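Local coordinates for oxetanocin-like protein (Pyrococcus furiosus, PDB 1XX7), which probably acts as a metal-dependent HD-domain phosphatase that hydrolyses 2'-deoxyribonucleoside 5'-phosphates to the nucleoside and phosphate, at the interface of chains A and B. Residues are numbered along the deposited sequence; one frame, centred on the assembly and turned at random. Chains: chain A/B, oxetanocin-like protein.

The interface of chains A and B. Residues chain A 19, 39-40, 42-43; chain B 39-40, 43.
B:Tyr43 lays one face of its phenol ring on chain A, over A:Ala39, A:Ser42 and A:Leu19. Helix 38-58 of each subunit meets its copy across a two-fold axis, plausibly the dimer axis of this homodimeric protein. The same helix carries A:His41, a nickel ligand, which ties the contact to the metal-binding helix.

The apolar evidence centres on that ring. Methyl CD1 of A:Leu19 lies over one flank, 3.9 Å from CE2 of B:Tyr43, while CB of A:Ser42 covers the other flank, 3.8 Å from CD1 of B:Tyr43. With CG anti to the backbone N (chi1 169°), the ring projects towards both. Replacing B:Tyr43 with an alanine would probably leave A:Leu19 CD1 and A:Ser42 CB without their packing partner, opening a gap beside the helix crossing.

At the ring's root the packing is van der Waals against a carbonyl: CB of B:Tyr43 stands 3.5 Å from O of A:Ala39. Its symmetry twin sets CB of A:Tyr43 3.6 Å from O of B:Ala39.

The carboxylates of A:Asp40 and B:Asp40 face each other without a direct bond. Their planes are turned 25° apart and the OD1 atoms lie 3.5 Å from each other, beyond hydrogen-bonding distance; such closeness might raise the pKa of one. Each OD1 also borders the alanine methyl of the opposite chain. A water links the pair at unusually short distances, whose exact values carry no weight: 2.4 Å from OD2 of A:Asp40 and 2.5 Å from OD2 of B:Asp40.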
loop_
_atom_site.group_PDB
_atom_site.type_symbol
_atom_site.label_atom_id
_atom_site.label_comp_id
_atom_site.label_asym_id
_atom_site.label_seq_id
_atom_site.Cartn_x
_atom_site.Cartn_y
_atom_site.Cartn_z
ATOM N N LEU A 19 15.916 7.208 3.973
ATOM C CA LEU A 19 15.324 7.870 2.813
ATOM C C LEU A 19 14.543 6.964 1.932
ATOM O O LEU A 19 13.741 7.461 1.149
ATOM C CB LEU A 19 16.378 8.562 1.945
ATOM C CG LEU A 19 17.226 9.667 2.563
ATOM C CD1 LEU A 19 17.953 10.445 1.438
ATOM C CD2 LEU A 19 16.422 10.579 3.388
ATOM N N ALA A 39 14.335 9.008 -1.242
ATOM C CA ALA A 39 15.333 8.341 -2.046
ATOM C C ALA A 39 14.931 8.215 -3.513
ATOM O O ALA A 39 15.772 8.361 -4.381
ATOM C CB ALA A 39 15.615 7.010 -1.488
ATOM N N ASP A 40 13.666 7.890 -3.770
ATOM C CA ASP A 40 13.076 7.859 -5.127
ATOM C C ASP A 40 13.338 9.213 -5.828
ATOM O O ASP A 40 13.816 9.292 -6.961
ATOM C CB ASP A 40 11.551 7.639 -5.035
ATOM C CG ASP A 40 11.145 6.177 -4.849
ATOM O OD1 ASP A 40 11.869 5.265 -5.392
ATOM O OD2 ASP A 40 10.089 5.954 -4.142
ATOM N N SER A 42 15.417 11.668 -4.809
ATOM C CA SER A 42 16.838 11.972 -4.855
ATOM C C SER A 42 17.611 11.233 -5.924
ATOM O O SER A 42 18.583 11.792 -6.486
ATOM C CB SER A 42 17.502 11.689 -3.509
ATOM O OG SER A 42 17.010 12.538 -2.519
ATOM N N TYR A 43 17.199 9.999 -6.195
ATOM C CA TYR A 43 17.681 9.266 -7.353
ATOM C C TYR A 43 17.479 10.021 -8.668
ATOM O O TYR A 43 18.435 10.147 -9.483
ATOM C CB TYR A 43 17.028 7.883 -7.508
ATOM C CG TYR A 43 17.456 7.325 -8.822
ATOM C CD1 TYR A 43 18.782 6.906 -9.006
ATOM C CD2 TYR A 43 16.637 7.346 -9.896
ATOM C CE1 TYR A 43 19.232 6.472 -10.234
ATOM C CE2 TYR A 43 17.084 6.909 -11.156
ATOM C CZ TYR A 43 18.394 6.475 -11.292
ATOM O OH TYR A 43 18.884 6.064 -12.492
ATOM N N ALA B 39 14.784 2.558 -7.845
ATOM C CA ALA B 39 15.286 3.890 -7.556
ATOM C C ALA B 39 15.770 4.038 -6.132
ATOM O O ALA B 39 16.816 4.659 -5.893
ATOM C CB ALA B 39 14.224 4.922 -7.839
ATOM N N ASP B 40 15.014 3.495 -5.177
ATOM C CA ASP B 40 15.448 3.462 -3.747
ATOM C C ASP B 40 16.843 2.800 -3.670
ATOM O O ASP B 40 17.772 3.296 -3.089
ATOM C CB ASP B 40 14.469 2.616 -2.924
ATOM C CG ASP B 40 13.212 3.343 -2.525
ATOM O OD1 ASP B 40 13.270 4.551 -2.260
ATOM O OD2 ASP B 40 12.145 2.688 -2.446
ATOM N N TYR B 43 19.610 4.829 -5.457
ATOM C CA TYR B 43 19.954 5.988 -4.671
ATOM C C TYR B 43 21.090 5.603 -3.685
ATOM O O TYR B 43 22.088 6.275 -3.615
ATOM C CB TYR B 43 18.771 6.585 -3.835
ATOM C CG TYR B 43 19.386 7.592 -2.883
ATOM C CD1 TYR B 43 19.904 8.802 -3.374
ATOM C CD2 TYR B 43 19.596 7.289 -1.551
ATOM C CE1 TYR B 43 20.559 9.696 -2.535
ATOM C CE2 TYR B 43 20.242 8.182 -0.704
ATOM C CZ TYR B 43 20.739 9.377 -1.207
ATOM O OH TYR B 43 21.399 10.251 -0.360
HETATM O O HOH W 1 9.950 3.842 -3.003
#